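Local coordinates for protein N-acetylglucosaminidase (Paenibacillus barengoltzii, PDB 6INX) that probably hydrolyses glycosidic bonds next to N-acetylglucosamine, acting as a family 18 glycoside hydrolase built on a TIM barrel, at residues 22-27 with 54-59; 129-134 with 167-172; 271-276 with 289-294. All coordinates share one frame; numbering follows the deposited sequence.

Contact 1: residues 22-27 with 54-59; sequences EELKKL and PELKRE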
# COMPACT_ATOMS: atom_id res chain seq x y z
N GLU A 22 -18.78 33.10 15.89
CA GLU A 22 -19.26 31.82 16.42
C GLU A 22 -18.37 30.66 16.00
O GLU A 22 -18.07 29.78 16.80
CB GLU A 22 -20.72 31.58 16.01
CG GLU A 22 -21.08 30.10 15.93
CD GLU A 22 -22.58 29.84 15.95
OE1 GLU A 22 -23.34 30.72 15.49
OE2 GLU A 22 -22.98 28.76 16.42
N GLU A 23 -17.92 30.66 14.74
CA GLU A 23 -17.01 29.61 14.27
C GLU A 23 -15.65 29.73 14.93
O GLU A 23 -15.04 28.72 15.31
CB GLU A 23 -16.85 29.69 12.75
CG GLU A 23 -18.12 29.43 11.96
CD GLU A 23 -17.95 29.70 10.47
OE1 GLU A 23 -17.13 30.59 10.12
OE2 GLU A 23 -18.62 29.04 9.66
N LEU A 24 -15.14 30.96 15.06
CA LEU A 24 -13.82 31.16 15.64
C LEU A 24 -13.75 30.66 17.07
O LEU A 24 -12.71 30.15 17.50
CB LEU A 24 -13.44 32.65 15.58
CG LEU A 24 -13.19 33.19 14.17
CD1 LEU A 24 -13.26 34.72 14.13
CD2 LEU A 24 -11.86 32.72 13.63
N LYS A 25 -14.85 30.76 17.82
CA LYS A 25 -14.86 30.32 19.21
C LYS A 25 -14.85 28.80 19.33
O LYS A 25 -14.56 28.28 20.41
CB LYS A 25 -16.07 30.89 19.94
CG LYS A 25 -15.99 32.39 20.20
CD LYS A 25 -15.68 32.69 21.65
CE LYS A 25 -15.47 34.19 21.87
NZ LYS A 25 -14.72 34.48 23.12
N LYS A 26 -15.17 28.09 18.25
CA LYS A 26 -15.15 26.63 18.26
C LYS A 26 -13.79 26.05 17.92
O LYS A 26 -13.57 24.86 18.17
CB LYS A 26 -16.21 26.09 17.29
CG LYS A 26 -17.62 26.48 17.69
CD LYS A 26 -18.67 26.01 16.69
CE LYS A 26 -20.04 26.56 17.06
NZ LYS A 26 -21.05 26.30 16.00
N LEU A 27 -12.89 26.85 17.37
CA LEU A 27 -11.56 26.40 16.99
C LEU A 27 -10.54 26.76 18.06
O LEU A 27 -10.66 27.79 18.74
CB LEU A 27 -11.15 27.06 15.67
CG LEU A 27 -12.05 26.76 14.47
CD1 LEU A 27 -11.75 27.70 13.32
CD2 LEU A 27 -11.89 25.31 14.05
N PRO A 54 -5.41 40.23 13.21
CA PRO A 54 -5.68 40.84 14.52
C PRO A 54 -7.14 40.81 14.93
O PRO A 54 -7.45 40.58 16.10
CB PRO A 54 -5.14 42.26 14.37
CG PRO A 54 -4.03 42.12 13.37
CD PRO A 54 -4.52 41.07 12.39
N GLU A 55 -8.06 41.05 13.99
CA GLU A 55 -9.48 41.02 14.33
C GLU A 55 -9.94 39.62 14.67
O GLU A 55 -10.78 39.43 15.57
CB GLU A 55 -10.32 41.61 13.19
CG GLU A 55 -11.83 41.45 13.37
CD GLU A 55 -12.39 42.24 14.56
OE1 GLU A 55 -12.48 41.67 15.67
OE2 GLU A 55 -12.74 43.43 14.38
N LEU A 56 -9.42 38.61 13.97
CA LEU A 56 -9.77 37.23 14.31
C LEU A 56 -9.31 36.89 15.71
O LEU A 56 -10.03 36.24 16.48
CB LEU A 56 -9.17 36.26 13.29
CG LEU A 56 -9.56 36.46 11.82
CD1 LEU A 56 -8.97 35.34 10.96
CD2 LEU A 56 -11.07 36.53 11.65
N LYS A 57 -8.09 37.32 16.07
CA LYS A 57 -7.58 37.07 17.41
C LYS A 57 -8.36 37.84 18.46
O LYS A 57 -8.54 37.36 19.58
CB LYS A 57 -6.11 37.44 17.48
CG LYS A 57 -5.19 36.58 16.64
CD LYS A 57 -3.74 36.90 16.95
CE LYS A 57 -3.01 35.69 17.50
NZ LYS A 57 -3.63 35.17 18.76
N ARG A 58 -8.84 39.04 18.12
CA ARG A 58 -9.67 39.80 19.04
C ARG A 58 -10.98 39.07 19.32
O ARG A 58 -11.46 39.05 20.46
CB ARG A 58 -9.92 41.20 18.48
CG ARG A 58 -10.70 42.14 19.40
CD ARG A 58 -10.56 43.59 18.96
NE ARG A 58 -9.17 44.03 19.02
CZ ARG A 58 -8.58 44.52 20.11
NH1 ARG A 58 -9.27 44.65 21.24
NH2 ARG A 58 -7.31 44.88 20.08
N GLU A 59 -11.56 38.44 18.30
CA GLU A 59 -12.82 37.73 18.46
C GLU A 59 -12.67 36.45 19.30
O GLU A 59 -13.61 36.07 20.01
CB GLU A 59 -13.44 37.41 17.10
CG GLU A 59 -14.03 38.63 16.40
CD GLU A 59 -14.43 38.35 14.96
OE1 GLU A 59 -13.93 39.04 14.06
OE2 GLU A 59 -15.25 37.43 14.74
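Leu24 pushes its CD1 methyl into the corner made by Leu56 and Glu59, joining two short helices, 21-24 and 53-59, on the outside of the family 18 TIM barrel. Each helix belongs to a connection between consecutive parallel barrel strands: helix 21-24 runs between strands 6-12 and 29-38, while helix 53-59 follows strand 29-38 and precedes strand 64-70. The apolar part of the contact converges on one methyl, which meets both partners. CD1 of Leu24 lies 3.8 Å from CD2 of Leu56, a methyl-to-methyl contact in which the two leucine side chains cross at about a right angle, and 3.4 Å from OE2 of Glu59. The second approach is apolar carbon against carboxylate oxygen. With CG anti to the carbonyl carbon (chi1 -74°) and the chain extended beyond it, Glu59 passes across the leucine at a slant, CB of Glu59 standing 4.0 Å from CD1 of Leu24. Leu19 and Leu63 also touch Leu24, so the apolar cluster continues beyond the pair of helices, and the backbone O of Leu24 accepts a hydrogen bond from Asn60 just past helix 53-59. At the exposed side Lys25 comes alongside the same helix end. Its chain bends at chi2 (-105°), which brings the distal carbons up to the backbone of Glu59: CE of Lys25 comes to 3.2 Å from the carbonyl O of Glu59, whereas NZ of Lys25 stays 3.7 Å from that oxygen.

Contact 2: residues 129-134 with 167-172; sequences NFTLLL and GTEMAE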
# COMPACT_ATOMS: atom_id res chain seq x y z
N ASN A 129 17.84 15.55 6.61
CA ASN A 129 17.78 17.00 6.44
C ASN A 129 16.49 17.60 6.98
O ASN A 129 16.47 18.76 7.41
CB ASN A 129 17.96 17.37 4.96
CG ASN A 129 19.36 17.12 4.47
OD1 ASN A 129 20.28 16.93 5.26
ND2 ASN A 129 19.54 17.10 3.16
N PHE A 130 15.39 16.82 6.98
CA PHE A 130 14.13 17.30 7.54
C PHE A 130 14.27 17.58 9.04
O PHE A 130 13.78 18.60 9.54
CB PHE A 130 13.05 16.24 7.27
CG PHE A 130 11.65 16.59 7.71
CD1 PHE A 130 11.03 17.78 7.31
CD2 PHE A 130 10.91 15.68 8.46
CE1 PHE A 130 9.72 18.06 7.67
CE2 PHE A 130 9.60 15.95 8.83
CZ PHE A 130 9.00 17.14 8.43
N THR A 131 14.96 16.69 9.76
CA THR A 131 15.20 16.92 11.18
C THR A 131 16.02 18.18 11.38
O THR A 131 15.71 18.99 12.26
CB THR A 131 15.95 15.73 11.76
OG1 THR A 131 15.21 14.53 11.49
CG2 THR A 131 16.11 15.90 13.27
N LEU A 132 17.09 18.35 10.60
CA LEU A 132 17.92 19.55 10.72
C LEU A 132 17.13 20.81 10.39
O LEU A 132 17.30 21.85 11.04
CB LEU A 132 19.13 19.45 9.79
CG LEU A 132 20.05 18.25 10.00
CD1 LEU A 132 21.14 18.23 8.93
CD2 LEU A 132 20.64 18.27 11.41
N LEU A 133 16.28 20.74 9.36
CA LEU A 133 15.46 21.90 9.00
C LEU A 133 14.55 22.32 10.15
O LEU A 133 14.47 23.50 10.50
CB LEU A 133 14.65 21.58 7.74
CG LEU A 133 13.58 22.61 7.35
CD1 LEU A 133 14.25 23.93 6.94
CD2 LEU A 133 12.64 22.10 6.24
N LEU A 134 13.82 21.35 10.73
CA LEU A 134 12.89 21.68 11.81
C LEU A 134 13.63 22.16 13.05
O LEU A 134 13.14 23.05 13.75
CB LEU A 134 12.02 20.47 12.13
CG LEU A 134 11.04 20.08 11.02
CD1 LEU A 134 10.38 18.75 11.32
CD2 LEU A 134 10.00 21.16 10.85
N GLY A 167 10.64 7.76 5.56
CA GLY A 167 11.34 8.92 5.04
C GLY A 167 11.69 9.98 6.06
O GLY A 167 12.19 11.04 5.67
N THR A 168 11.47 9.72 7.35
CA THR A 168 11.72 10.71 8.39
C THR A 168 12.33 10.03 9.61
O THR A 168 12.44 8.80 9.68
CB THR A 168 10.42 11.40 8.82
OG1 THR A 168 9.49 10.40 9.25
CG2 THR A 168 9.81 12.17 7.67
N GLU A 169 12.72 10.85 10.58
CA GLU A 169 13.23 10.42 11.88
C GLU A 169 12.27 10.95 12.95
O GLU A 169 12.59 11.90 13.66
CB GLU A 169 14.65 10.98 12.11
CG GLU A 169 15.67 10.65 11.04
CD GLU A 169 17.00 11.41 11.19
OE1 GLU A 169 17.02 12.54 11.73
OE2 GLU A 169 18.03 10.87 10.75
N MET A 170 11.09 10.33 13.06
CA MET A 170 10.01 10.96 13.82
C MET A 170 10.34 11.11 15.30
O MET A 170 9.87 12.05 15.94
CB MET A 170 8.69 10.23 13.60
CG MET A 170 8.04 10.52 12.24
SD MET A 170 7.86 12.28 11.84
CE MET A 170 6.99 12.84 13.31
N ALA A 171 11.15 10.20 15.86
CA ALA A 171 11.51 10.33 17.27
C ALA A 171 12.32 11.59 17.51
O ALA A 171 12.24 12.19 18.59
CB ALA A 171 12.29 9.10 17.72
N GLU A 172 13.12 12.01 16.52
CA GLU A 172 13.86 13.26 16.62
C GLU A 172 12.99 14.45 16.22
O GLU A 172 12.98 15.48 16.90
CB GLU A 172 15.09 13.19 15.72
CG GLU A 172 16.09 12.10 16.08
CD GLU A 172 16.64 12.25 17.48
OE1 GLU A 172 16.64 11.26 18.23
OE2 GLU A 172 17.07 13.37 17.83
O HOH W 1 13.37 13.49 9.68
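Thr131 and Glu169 meet with their side chains at about a right angle, and the hydroxyl of the threonine closes the gap: OG1 of Thr131 donates to OE1 of Glu169 over 2.7 Å. The hydroxyl approaches that oxygen on its anti side, from 30° out of the carboxylate plane, so the bond is tilted against the flat group. Thr131 holds OG1 anti to its own carbonyl carbon (chi1 -55°), which turns the hydroxyl to the glutamate and the CG2 methyl to Glu172. There the two side chains cross at a slant, CG2 of Thr131 standing 3.8 Å from CB of Glu172. A water donates to Thr131 OG1 at 2.8 Å and accepts from the backbone N of Glu169 at 2.9 Å; the hydroxyl is thus bonded directly to the carboxylate and, through the water, to the backbone of Glu169, the N-cap residue of helix 170-173. A valine in place of Thr131 would probably leave Glu169 OE1 without this donor and the bridging water without its acceptor. Beside this polar pair, Phe130 and Thr168 lie side by side and point the same way, CG2 of Thr168 reaching the ring obliquely at 3.8 Å from CD2 of Phe130. CD1 of Leu134 lies over one ring face, off-centre, and Trp110 meets the ring nearly perpendicularly. Joining helix 126-148 to the segment entering helix 170-173, beyond strand 153-159, the arrangement is packing between successive beta-alpha units of a TIM barrel.

Contact 3: residues 271-276 with 289-294; sequences EYIDRN and PYLFDG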
# COMPACT_ATOMS: atom_id res chain seq x y z
N GLU A 271 -26.51 16.87 -3.19
CA GLU A 271 -26.72 16.15 -4.44
C GLU A 271 -26.52 14.64 -4.36
O GLU A 271 -27.00 13.93 -5.25
CB GLU A 271 -25.81 16.74 -5.54
CG GLU A 271 -25.78 16.03 -6.90
CD GLU A 271 -26.87 16.51 -7.84
OE1 GLU A 271 -26.84 16.11 -9.03
OE2 GLU A 271 -27.74 17.29 -7.40
N TYR A 272 -25.85 14.12 -3.34
CA TYR A 272 -25.43 12.72 -3.41
C TYR A 272 -25.92 11.84 -2.28
O TYR A 272 -26.27 10.69 -2.52
CB TYR A 272 -23.89 12.63 -3.46
CG TYR A 272 -23.28 13.08 -4.77
CD1 TYR A 272 -23.05 14.43 -5.03
CD2 TYR A 272 -22.93 12.16 -5.75
CE1 TYR A 272 -22.48 14.85 -6.22
CE2 TYR A 272 -22.36 12.56 -6.94
CZ TYR A 272 -22.13 13.91 -7.17
OH TYR A 272 -21.57 14.35 -8.35
N ILE A 273 -25.94 12.33 -1.04
CA ILE A 273 -26.23 11.45 0.09
C ILE A 273 -27.70 11.05 0.02
O ILE A 273 -28.59 11.90 0.16
CB ILE A 273 -25.89 12.10 1.43
CG1 ILE A 273 -24.39 12.38 1.53
CG2 ILE A 273 -26.36 11.20 2.58
CD1 ILE A 273 -23.99 13.22 2.74
N ASP A 274 -27.96 9.76 -0.21
CA ASP A 274 -29.32 9.23 -0.35
C ASP A 274 -30.15 10.02 -1.36
O ASP A 274 -31.32 10.35 -1.13
CB ASP A 274 -30.01 9.10 1.01
CG ASP A 274 -29.43 7.97 1.83
OD1 ASP A 274 -29.17 6.89 1.25
OD2 ASP A 274 -29.23 8.16 3.05
N ARG A 275 -29.54 10.31 -2.50
CA ARG A 275 -30.16 11.12 -3.54
C ARG A 275 -29.56 10.73 -4.89
O ARG A 275 -28.43 10.24 -4.96
CB ARG A 275 -29.90 12.61 -3.29
CG ARG A 275 -30.72 13.56 -4.14
CD ARG A 275 -30.47 15.00 -3.71
NE ARG A 275 -30.52 15.11 -2.26
CZ ARG A 275 -31.60 15.50 -1.58
NH1 ARG A 275 -32.71 15.83 -2.23
NH2 ARG A 275 -31.56 15.55 -0.26
N ASN A 276 -30.34 10.94 -5.96
CA ASN A 276 -29.86 10.76 -7.33
C ASN A 276 -29.32 9.35 -7.59
O ASN A 276 -28.40 9.17 -8.39
CB ASN A 276 -28.84 11.83 -7.73
CG ASN A 276 -29.48 13.18 -7.96
OD1 ASN A 276 -30.41 13.31 -8.76
ND2 ASN A 276 -29.01 14.19 -7.24
N PRO A 289 -18.69 6.19 6.52
CA PRO A 289 -19.78 6.15 5.55
C PRO A 289 -19.26 6.14 4.12
O PRO A 289 -18.16 6.63 3.82
CB PRO A 289 -20.50 7.47 5.83
CG PRO A 289 -19.35 8.44 6.08
CD PRO A 289 -18.34 7.58 6.88
N TYR A 290 -20.07 5.59 3.22
CA TYR A 290 -19.74 5.60 1.81
C TYR A 290 -21.03 5.61 0.99
O TYR A 290 -22.09 5.19 1.47
CB TYR A 290 -18.81 4.44 1.41
CG TYR A 290 -19.33 3.04 1.66
CD1 TYR A 290 -19.31 2.49 2.93
CD2 TYR A 290 -19.75 2.23 0.61
CE1 TYR A 290 -19.74 1.19 3.17
CE2 TYR A 290 -20.19 0.93 0.83
CZ TYR A 290 -20.18 0.42 2.11
OH TYR A 290 -20.61 -0.88 2.32
N LEU A 291 -20.93 6.09 -0.25
CA LEU A 291 -22.06 6.17 -1.17
C LEU A 291 -21.78 5.31 -2.39
O LEU A 291 -20.65 5.25 -2.87
CB LEU A 291 -22.29 7.60 -1.65
CG LEU A 291 -22.39 8.68 -0.58
CD1 LEU A 291 -22.71 10.02 -1.25
CD2 LEU A 291 -23.45 8.32 0.44
N PHE A 292 -22.82 4.67 -2.90
CA PHE A 292 -22.70 3.90 -4.13
C PHE A 292 -24.03 3.92 -4.85
O PHE A 292 -25.08 3.76 -4.22
CB PHE A 292 -22.30 2.45 -3.83
CG PHE A 292 -21.84 1.68 -5.04
CD1 PHE A 292 -20.85 2.18 -5.85
CD2 PHE A 292 -22.39 0.44 -5.34
CE1 PHE A 292 -20.41 1.48 -6.96
CE2 PHE A 292 -21.94 -0.28 -6.45
CZ PHE A 292 -20.95 0.24 -7.25
N ASP A 293 -23.99 4.10 -6.17
CA ASP A 293 -25.19 4.09 -7.00
C ASP A 293 -25.21 2.92 -7.97
O ASP A 293 -26.05 2.90 -8.88
CB ASP A 293 -25.33 5.40 -7.77
CG ASP A 293 -24.34 5.51 -8.93
OD1 ASP A 293 -23.29 4.82 -8.91
OD2 ASP A 293 -24.59 6.29 -9.87
N GLY A 294 -24.28 1.98 -7.83
CA GLY A 294 -24.13 0.88 -8.76
C GLY A 294 -22.94 1.01 -9.68
O GLY A 294 -22.59 0.03 -10.35
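Leu291 projects from a strand of the antiparallel five-stranded sheet, and its CD1 methyl is pressed against the end of helix 265-272 and the turn that follows. This sheet is distinct from the parallel barrel strands and falls between two of them, 230-235 and 320-324, consistent with the alpha+beta insertion seen in many family 18 enzymes. The contacts across the two segments are apolar, and all run through that one methyl. CD1 of Leu291 lies 3.6 Å from CB of Tyr272 and 4.0 Å from CG1 of Ile273, the Leu291 and Ile273 side chains meeting at a slant. The methyl also packs on backbone, with CD1 of Leu291 3.8 Å from the carbonyl C of Tyr272. Tyr272 offers the base of its side chain while its ring leads away, to an edge-to-face meeting with Phe278. Leu268 and Ile298 extend the cluster around Leu291, linking it to the body of the helix and to the neighbouring strand 297-299.

Polar interactions shape the turn on the helix side. The type II beta turn from Tyr272 to Arg275 has its backbone bond from Arg275 N to Tyr272 O at 3.3 Å. Asp274 OD1 accepts from the backbone N of Arg280, tying the turn to strand 279-283. Within 271-276 the chain folds back on itself: ND2 of Asn276 donates to the carbonyl O of Glu271 at 2.8 Å, nearly straight at 171°, in the carbonyl plane and on a lone pair.

From the N terminus, contact 1 comes first, closing a loop that contains strands 29-38 and 41-43 and tying together two early connections of the barrel. Contact 2 follows, its loop running through the rest of helix 126-148, strand 153-159 and helix 162-166. Contact 3 closes the shortest loop, with 12 residues between its segments, including strand 279-283, inside the antiparallel insertion. The three loops are in series; none nests or crosses. Contacts 1 and 2 lie at the barrel periphery, their centres about 33 Å apart, while contacts 2 and 3 lie on opposite sides of the chain's centre, with about 42 Å between their centres.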